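Local coordinates for protein rhamnosidase B (Bacillus sp., PDB 2OKX) that hydrolyses terminal alpha-L-rhamnose residues from rhamnose-containing glycosides, as a glycoside hydrolase of family 78, at residues E17-E22 with V94-V99; A46-V51 with F102-G107. All coordinates share one frame; numbering follows the deposited sequence.

Interaction 1. Residues E17-E22 with V94-V99; sequences ESPRNE and VLHFGV
H96 reaches from the last residue of strand 87-96 to S18, in the loop that leads into strand 22-31, where strand 22-31 starts to pair with the end of strand 87-96 in the seven-stranded antiparallel sheet of the N-terminal beta domain. E22 and H96 form an antiparallel hydrogen-bonded pair: E22 N lies 3.0 Å from H96 O, and H96 N returns a nearly straight bond to E22 O (172°). Just past this pair the chains stay alongside each other, N21 N giving a hydrogen bond to F97 O at 2.9 Å. The side chain of H96 illustrates how a strand end can be tied to a preceding loop. Its CB passes E22 O at 3.9 Å; CG is anti to the backbone N (chi1 -177°), and the ring beyond it lies beside P19. CD2 meets P19 O in the ring plane at 3.2 Å, a carbonyl buried here with no hydrogen-bond partner. At the tip, NE2 and S18 OG share a 2.7 Å hydrogen bond, while ND1 is hydrogen-bonded to the backbone O of D47, and the two bonds together would hold the ring's rotation. An alanine in place of H96 would probably leave S18 OG and the backbone O of D47 without their imidazole partner and open a gap beside P19. G98, at positive phi, has no CB to collide with P19 O, and its CA approaches that oxygen to 3.4 Å in a CA-H...O contact.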
ATOM      1  N   GLU A  17      -7.745  27.302  -0.689  1.00 36.27           N
ATOM      2  CA  GLU A  17      -7.143  26.725  -1.886  1.00 35.85           C
ATOM      3  C   GLU A  17      -6.839  25.234  -1.769  1.00 34.37           C
ATOM      4  O   GLU A  17      -6.959  24.497  -2.748  1.00 31.68           O
ATOM      5  CB  GLU A  17      -5.854  27.465  -2.246  1.00 37.55           C
ATOM      6  CG  GLU A  17      -5.986  28.980  -2.285  1.00 42.30           C
ATOM      7  CD  GLU A  17      -4.780  29.650  -2.918  1.00 44.74           C
ATOM      8  OE1 GLU A  17      -3.661  29.102  -2.800  1.00 45.97           O
ATOM      9  OE2 GLU A  17      -4.948  30.730  -3.525  1.00 47.45           O
ATOM     10  N   SER A  18      -6.435  24.803  -0.578  1.00 31.69           N
ATOM     11  CA  SER A  18      -6.106  23.402  -0.337  1.00 31.08           C
ATOM     12  C   SER A  18      -6.735  22.939   0.974  1.00 29.05           C
ATOM     13  O   SER A  18      -6.054  22.775   1.984  1.00 29.22           O
ATOM     14  CB  SER A  18      -4.585  23.219  -0.287  1.00 31.52           C
ATOM     15  OG  SER A  18      -4.230  21.858  -0.103  1.00 31.59           O
ATOM     16  N   PRO A  19      -8.057  22.727   0.968  1.00 27.76           N
ATOM     17  CA  PRO A  19      -8.767  22.283   2.166  1.00 27.63           C
ATOM     18  C   PRO A  19      -8.411  20.843   2.517  1.00 27.56           C
ATOM     19  O   PRO A  19      -8.014  20.059   1.650  1.00 27.80           O
ATOM     20  CB  PRO A  19     -10.230  22.438   1.771  1.00 25.91           C
ATOM     21  CG  PRO A  19     -10.203  22.112   0.312  1.00 26.18           C
ATOM     22  CD  PRO A  19      -8.979  22.855  -0.174  1.00 27.57           C
ATOM     23  N   ARG A  20      -8.551  20.504   3.792  1.00 26.87           N
ATOM     24  CA  ARG A  20      -8.250  19.157   4.250  1.00 26.85           C
ATOM     25  C   ARG A  20      -9.413  18.211   3.982  1.00 26.66           C
ATOM     26  O   ARG A  20     -10.569  18.541   4.259  1.00 24.67           O
ATOM     27  CB  ARG A  20      -7.967  19.154   5.756  1.00 26.10           C
ATOM     28  CG  ARG A  20      -7.763  17.755   6.359  1.00 25.44           C
ATOM     29  CD  ARG A  20      -8.005  17.781   7.863  1.00 24.82           C
ATOM     30  NE  ARG A  20      -7.869  16.481   8.524  1.00 24.64           N
ATOM     31  CZ  ARG A  20      -6.710  15.909   8.846  1.00 25.21           C
ATOM     32  NH1 ARG A  20      -5.557  16.510   8.563  1.00 23.53           N
ATOM     33  NH2 ARG A  20      -6.704  14.751   9.493  1.00 23.76           N
ATOM     34  N   ASN A  21      -9.097  17.043   3.431  1.00 25.99           N
ATOM     35  CA  ASN A  21     -10.098  16.007   3.193  1.00 24.70           C
ATOM     36  C   ASN A  21     -11.439  16.553   2.699  1.00 23.95           C
ATOM     37  O   ASN A  21     -12.464  16.364   3.343  1.00 23.63           O
ATOM     38  CB  ASN A  21     -10.297  15.234   4.502  1.00 24.00           C
ATOM     39  CG  ASN A  21     -11.194  14.015   4.351  1.00 23.19           C
ATOM     40  OD1 ASN A  21     -11.705  13.488   5.340  1.00 25.43           O
ATOM     41  ND2 ASN A  21     -11.378  13.559   3.125  1.00 20.15           N
ATOM     42  N   GLU A  22     -11.432  17.222   1.550  1.00 25.40           N
ATOM     43  CA  GLU A  22     -12.666  17.773   1.007  1.00 26.17           C
ATOM     44  C   GLU A  22     -13.032  17.168  -0.339  1.00 24.31           C
ATOM     45  O   GLU A  22     -12.211  17.120  -1.252  1.00 24.47           O
ATOM     46  CB  GLU A  22     -12.555  19.297   0.853  1.00 28.50           C
ATOM     47  CG  GLU A  22     -13.799  19.948   0.249  1.00 31.85           C
ATOM     48  CD  GLU A  22     -13.691  21.462   0.149  1.00 33.02           C
ATOM     49  OE1 GLU A  22     -13.441  21.983  -0.965  1.00 33.24           O
ATOM     50  OE2 GLU A  22     -13.848  22.127   1.193  1.00 32.85           O
ATOM     51  N   VAL A  94     -14.207  15.493  -7.167  1.00 27.12           N
ATOM     52  CA  VAL A  94     -12.779  15.606  -6.934  1.00 25.60           C
ATOM     53  C   VAL A  94     -12.496  15.500  -5.444  1.00 25.61           C
ATOM     54  O   VAL A  94     -13.101  16.204  -4.633  1.00 24.71           O
ATOM     55  CB  VAL A  94     -12.214  16.950  -7.467  1.00 26.15           C
ATOM     56  CG1 VAL A  94     -10.734  17.070  -7.118  1.00 24.01           C
ATOM     57  CG2 VAL A  94     -12.401  17.035  -8.977  1.00 24.69           C
ATOM     58  N   LEU A  95     -11.598  14.588  -5.086  1.00 24.65           N
ATOM     59  CA  LEU A  95     -11.214  14.407  -3.693  1.00 22.75           C
ATOM     60  C   LEU A  95      -9.900  15.152  -3.512  1.00 23.40           C
ATOM     61  O   LEU A  95      -8.929  14.859  -4.205  1.00 23.02           O
ATOM     62  CB  LEU A  95     -10.980  12.925  -3.366  1.00 23.10           C
ATOM     63  CG  LEU A  95     -12.103  11.888  -3.453  1.00 21.54           C
ATOM     64  CD1 LEU A  95     -12.448  11.609  -4.916  1.00 21.69           C
ATOM     65  CD2 LEU A  95     -11.645  10.606  -2.767  1.00 21.22           C
ATOM     66  N   HIS A  96      -9.867  16.138  -2.622  1.00 21.87           N
ATOM     67  CA  HIS A  96      -8.615  16.847  -2.380  1.00 21.92           C
ATOM     68  C   HIS A  96      -8.170  16.527  -0.963  1.00 20.68           C
ATOM     69  O   HIS A  96      -8.869  16.839  -0.005  1.00 22.24           O
ATOM     70  CB  HIS A  96      -8.764  18.360  -2.529  1.00 21.32           C
ATOM     71  CG  HIS A  96      -7.471  19.089  -2.362  1.00 21.27           C
ATOM     72  ND1 HIS A  96      -6.468  19.038  -3.308  1.00 20.51           N
ATOM     73  CD2 HIS A  96      -6.965  19.776  -1.312  1.00 20.61           C
ATOM     74  CE1 HIS A  96      -5.398  19.657  -2.842  1.00 21.70           C
ATOM     75  NE2 HIS A  96      -5.673  20.113  -1.633  1.00 20.73           N
ATOM     76  N   PHE A  97      -7.003  15.910  -0.833  1.00 22.61           N
ATOM     77  CA  PHE A  97      -6.495  15.521   0.475  1.00 22.15           C
ATOM     78  C   PHE A  97      -6.062  16.692   1.350  1.00 23.91           C
ATOM     79  O   PHE A  97      -6.356  16.718   2.544  1.00 22.98           O
ATOM     80  CB  PHE A  97      -5.323  14.543   0.319  1.00 22.92           C
ATOM     81  CG  PHE A  97      -5.664  13.297  -0.461  1.00 23.24           C
ATOM     82  CD1 PHE A  97      -6.906  12.682  -0.316  1.00 24.40           C
ATOM     83  CD2 PHE A  97      -4.729  12.719  -1.314  1.00 24.43           C
ATOM     84  CE1 PHE A  97      -7.213  11.505  -1.010  1.00 24.95           C
ATOM     85  CE2 PHE A  97      -5.023  11.545  -2.012  1.00 25.30           C
ATOM     86  CZ  PHE A  97      -6.267  10.937  -1.857  1.00 23.68           C
ATOM     87  N   GLY A  98      -5.356  17.653   0.757  1.00 24.59           N
ATOM     88  CA  GLY A  98      -4.883  18.796   1.518  1.00 25.95           C
ATOM     89  C   GLY A  98      -3.775  18.393   2.477  1.00 26.96           C
ATOM     90  O   GLY A  98      -3.366  19.170   3.343  1.00 26.69           O
ATOM     91  N   VAL A  99      -3.290  17.167   2.315  1.00 26.51           N
ATOM     92  CA  VAL A  99      -2.231  16.619   3.161  1.00 25.00           C
ATOM     93  C   VAL A  99      -1.381  15.690   2.303  1.00 25.86           C
ATOM     94  O   VAL A  99      -1.916  14.903   1.520  1.00 25.62           O
ATOM     95  CB  VAL A  99      -2.828  15.804   4.334  1.00 25.47           C
ATOM     96  CG1 VAL A  99      -1.721  15.172   5.161  1.00 25.44           C
ATOM     97  CG2 VAL A  99      -3.694  16.701   5.202  1.00 25.51           C
TER

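Interaction 2. Residues A46-V51 with F102-G107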
ATOM      1  N   ALA A  46      -6.785  15.866 -12.059  1.00 25.32           N
ATOM      2  CA  ALA A  46      -7.260  16.611 -10.909  1.00 24.64           C
ATOM      3  C   ALA A  46      -6.313  16.457  -9.734  1.00 24.69           C
ATOM      4  O   ALA A  46      -5.390  15.646  -9.764  1.00 26.16           O
ATOM      5  CB  ALA A  46      -8.650  16.140 -10.519  1.00 24.67           C
ATOM      6  N   ASP A  47      -6.549  17.258  -8.705  1.00 24.97           N
ATOM      7  CA  ASP A  47      -5.750  17.239  -7.489  1.00 25.61           C
ATOM      8  C   ASP A  47      -6.775  17.184  -6.361  1.00 25.06           C
ATOM      9  O   ASP A  47      -7.531  18.139  -6.188  1.00 25.74           O
ATOM     10  CB  ASP A  47      -4.923  18.528  -7.389  1.00 26.27           C
ATOM     11  CG  ASP A  47      -3.967  18.517  -6.214  1.00 24.58           C
ATOM     12  OD1 ASP A  47      -4.380  18.068  -5.129  1.00 26.30           O
ATOM     13  OD2 ASP A  47      -2.810  18.963  -6.372  1.00 24.51           O
ATOM     14  N   SER A  48      -6.792  16.113  -5.562  1.00 24.28           N
ATOM     15  CA  SER A  48      -5.866  14.982  -5.654  1.00 23.62           C
ATOM     16  C   SER A  48      -6.292  13.833  -6.575  1.00 22.59           C
ATOM     17  O   SER A  48      -5.464  13.269  -7.295  1.00 22.21           O
ATOM     18  CB  SER A  48      -5.631  14.414  -4.253  1.00 23.79           C
ATOM     19  OG  SER A  48      -5.408  15.446  -3.312  1.00 26.92           O
ATOM     20  N   ARG A  49      -7.570  13.469  -6.519  1.00 22.79           N
ATOM     21  CA  ARG A  49      -8.110  12.378  -7.336  1.00 24.12           C
ATOM     22  C   ARG A  49      -9.520  12.727  -7.825  1.00 24.69           C
ATOM     23  O   ARG A  49     -10.173  13.606  -7.264  1.00 24.94           O
ATOM     24  CB  ARG A  49      -8.166  11.087  -6.510  1.00 22.99           C
ATOM     25  CG  ARG A  49      -6.825  10.613  -5.953  1.00 20.70           C
ATOM     26  CD  ARG A  49      -5.908  10.104  -7.050  1.00 22.39           C
ATOM     27  NE  ARG A  49      -4.701   9.480  -6.515  1.00 24.19           N
ATOM     28  CZ  ARG A  49      -3.502  10.053  -6.471  1.00 25.93           C
ATOM     29  NH1 ARG A  49      -3.326  11.285  -6.937  1.00 25.50           N
ATOM     30  NH2 ARG A  49      -2.472   9.389  -5.963  1.00 26.83           N
ATOM     31  N   TYR A  50      -9.998  12.031  -8.857  1.00 23.99           N
ATOM     32  CA  TYR A  50     -11.329  12.304  -9.386  1.00 22.92           C
ATOM     33  C   TYR A  50     -12.125  11.058  -9.767  1.00 23.29           C
ATOM     34  O   TYR A  50     -11.569   9.975  -9.937  1.00 21.52           O
ATOM     35  CB  TYR A  50     -11.237  13.178 -10.642  1.00 21.28           C
ATOM     36  CG  TYR A  50     -10.745  12.423 -11.865  1.00 20.49           C
ATOM     37  CD1 TYR A  50      -9.397  12.421 -12.220  1.00 18.81           C
ATOM     38  CD2 TYR A  50     -11.624  11.661 -12.634  1.00 20.91           C
ATOM     39  CE1 TYR A  50      -8.935  11.675 -13.309  1.00 18.25           C
ATOM     40  CE2 TYR A  50     -11.173  10.908 -13.721  1.00 20.33           C
ATOM     41  CZ  TYR A  50      -9.830  10.919 -14.050  1.00 20.35           C
ATOM     42  OH  TYR A  50      -9.386  10.159 -15.108  1.00 20.90           O
ATOM     43  N   VAL A  51     -13.433  11.248  -9.902  1.00 22.48           N
ATOM     44  CA  VAL A  51     -14.364  10.221 -10.357  1.00 23.80           C
ATOM     45  C   VAL A  51     -15.148  10.940 -11.463  1.00 24.57           C
ATOM     46  O   VAL A  51     -15.821  11.943 -11.206  1.00 26.04           O
ATOM     47  CB  VAL A  51     -15.340   9.767  -9.262  1.00 23.55           C
ATOM     48  CG1 VAL A  51     -16.325   8.766  -9.856  1.00 25.31           C
ATOM     49  CG2 VAL A  51     -14.577   9.124  -8.104  1.00 22.14           C
ATOM     50  N   PHE A 102       2.253   9.067   0.923  1.00 22.45           N
ATOM     51  CA  PHE A 102       3.233   8.276   0.173  1.00 22.00           C
ATOM     52  C   PHE A 102       2.958   8.123  -1.325  1.00 22.18           C
ATOM     53  O   PHE A 102       3.734   7.474  -2.028  1.00 22.29           O
ATOM     54  CB  PHE A 102       3.375   6.876   0.786  1.00 21.29           C
ATOM     55  CG  PHE A 102       4.007   6.851   2.157  1.00 22.43           C
ATOM     56  CD1 PHE A 102       3.892   7.931   3.028  1.00 22.32           C
ATOM     57  CD2 PHE A 102       4.621   5.687   2.619  1.00 21.67           C
ATOM     58  CE1 PHE A 102       4.369   7.851   4.345  1.00 24.37           C
ATOM     59  CE2 PHE A 102       5.099   5.592   3.928  1.00 24.36           C
ATOM     60  CZ  PHE A 102       4.970   6.679   4.796  1.00 25.43           C
ATOM     61  N   TYR A 103       1.850   8.677  -1.814  1.00 22.34           N
ATOM     62  CA  TYR A 103       1.546   8.604  -3.242  1.00 22.23           C
ATOM     63  C   TYR A 103       0.891   9.880  -3.762  1.00 23.56           C
ATOM     64  O   TYR A 103       0.226   9.886  -4.802  1.00 22.21           O
ATOM     65  CB  TYR A 103       0.684   7.367  -3.585  1.00 21.16           C
ATOM     66  CG  TYR A 103      -0.553   7.106  -2.735  1.00 22.58           C
ATOM     67  CD1 TYR A 103      -1.621   8.008  -2.704  1.00 21.01           C
ATOM     68  CD2 TYR A 103      -0.685   5.907  -2.025  1.00 22.49           C
ATOM     69  CE1 TYR A 103      -2.790   7.720  -1.992  1.00 20.04           C
ATOM     70  CE2 TYR A 103      -1.849   5.608  -1.315  1.00 23.59           C
ATOM     71  CZ  TYR A 103      -2.899   6.518  -1.304  1.00 22.90           C
ATOM     72  OH  TYR A 103      -4.056   6.215  -0.618  1.00 21.67           O
ATOM     73  N   TYR A 104       1.114  10.969  -3.033  1.00 23.29           N
ATOM     74  CA  TYR A 104       0.567  12.269  -3.386  1.00 22.49           C
ATOM     75  C   TYR A 104       1.315  13.381  -2.658  1.00 23.00           C
ATOM     76  O   TYR A 104       1.535  13.301  -1.452  1.00 19.53           O
ATOM     77  CB  TYR A 104      -0.923  12.334  -3.023  1.00 23.84           C
ATOM     78  CG  TYR A 104      -1.496  13.737  -3.066  1.00 22.16           C
ATOM     79  CD1 TYR A 104      -1.642  14.489  -1.899  1.00 24.07           C
ATOM     80  CD2 TYR A 104      -1.842  14.330  -4.280  1.00 22.68           C
ATOM     81  CE1 TYR A 104      -2.116  15.808  -1.939  1.00 22.74           C
ATOM     82  CE2 TYR A 104      -2.317  15.643  -4.335  1.00 23.97           C
ATOM     83  CZ  TYR A 104      -2.449  16.375  -3.161  1.00 25.46           C
ATOM     84  OH  TYR A 104      -2.906  17.671  -3.220  1.00 25.99           O
ATOM     85  N   LEU A 105       1.720  14.406  -3.402  1.00 23.24           N
ATOM     86  CA  LEU A 105       2.414  15.546  -2.807  1.00 25.28           C
ATOM     87  C   LEU A 105       1.435  16.713  -2.816  1.00 25.40           C
ATOM     88  O   LEU A 105       0.906  17.082  -3.866  1.00 24.70           O
ATOM     89  CB  LEU A 105       3.679  15.896  -3.599  1.00 26.04           C
ATOM     90  CG  LEU A 105       4.868  14.939  -3.425  1.00 27.25           C
ATOM     91  CD1 LEU A 105       4.618  13.637  -4.187  1.00 27.98           C
ATOM     92  CD2 LEU A 105       6.131  15.607  -3.942  1.00 26.94           C
ATOM     93  N   ARG A 106       1.185  17.279  -1.641  1.00 25.43           N
ATOM     94  CA  ARG A 106       0.241  18.382  -1.514  1.00 25.20           C
ATOM     95  C   ARG A 106       0.432  19.489  -2.545  1.00 26.90           C
ATOM     96  O   ARG A 106       1.534  20.015  -2.723  1.00 26.47           O
ATOM     97  CB  ARG A 106       0.309  18.996  -0.114  1.00 26.05           C
ATOM     98  CG  ARG A 106      -0.872  19.910   0.185  1.00 25.52           C
ATOM     99  CD  ARG A 106      -0.689  20.736   1.444  1.00 24.33           C
ATOM    100  NE  ARG A 106      -1.907  21.480   1.752  1.00 25.13           N
ATOM    101  CZ  ARG A 106      -2.037  22.329   2.765  1.00 26.37           C
ATOM    102  NH1 ARG A 106      -1.015  22.554   3.582  1.00 26.92           N
ATOM    103  NH2 ARG A 106      -3.196  22.942   2.971  1.00 24.45           N
ATOM    104  N   GLY A 107      -0.656  19.818  -3.233  1.00 26.84           N
ATOM    105  CA  GLY A 107      -0.648  20.881  -4.218  1.00 28.79           C
ATOM    106  C   GLY A 107      -1.780  21.803  -3.800  1.00 29.95           C
ATOM    107  O   GLY A 107      -1.663  22.537  -2.822  1.00 31.70           O
TER
HETATM  108  O   HOH W   1      -0.311  18.056  -6.175  1.00 25.28           O
HETATM  109  O   HOH W   2      -0.426  11.663  -6.957  1.00 24.00           O
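D47 and Y104 meet almost at a right angle, the carboxylate plane turned 89° from the phenol ring. CG of D47, anti to its backbone N, lies at the ring's edge, where Y104 OH donates a very short hydrogen bond of 2.4 Å to OD1. The same hydroxyl accepts a hydrogen bond from the backbone N of G107, so the loop's own chain helps to hold the phenol oxygen. S48 approaches from another direction: its CB sits over the ring face in a CH-pi contact, 3.9 Å from the centroid, and OG lies above the same ring, displaced toward the rim at CZ. OG also takes a hydrogen bond from the backbone N of F97. D47 and S48 mark the break between strands 41-47 and 49-54, which belong to two different sheets of the N-terminal beta domain; the peptide before S48 is cis, and S48 and R49 form a classic beta bulge opposite L95. The side chain of R49 bends at chi2 (-70°), and the guanidinium and Y103 ring planes are 35° apart. NH2 gives a hydrogen bond to Y103 O at 3.0 Å, with the oxygen near the guanidinium plane, and also passes CD1 of that ring at 3.6 Å. NH1 turns back to S48 O, and also donates to a water that itself donates to Y103 O. A second water donates to both D47 OD2 and L105 O, while the indole NE1 of W187 is another partner of OD2.

Interactions 1 and 2 lie with their centres about 9 Å apart in the N-terminal beta domain, and their segments alternate along the chain: 17-22, 46-51, 94-99, 102-107. Strand 87-96 is common ground, flanked in the antiparallel sheet by strand 22-31 on one side and strand 49-54 on the other. L95 pairs by its backbone with S48 and R49, so the bulge of interaction 2 directly borders the strand of interaction 1. The loop after that strand runs on to 102-107, where R106 NE bonds back to S18 OG and Y104 OH packs against H96 CE1. The loop before strand 22-31, the bulge at S48 and R49 and the loop after strand 87-96 are thus linked at one end of the sheet.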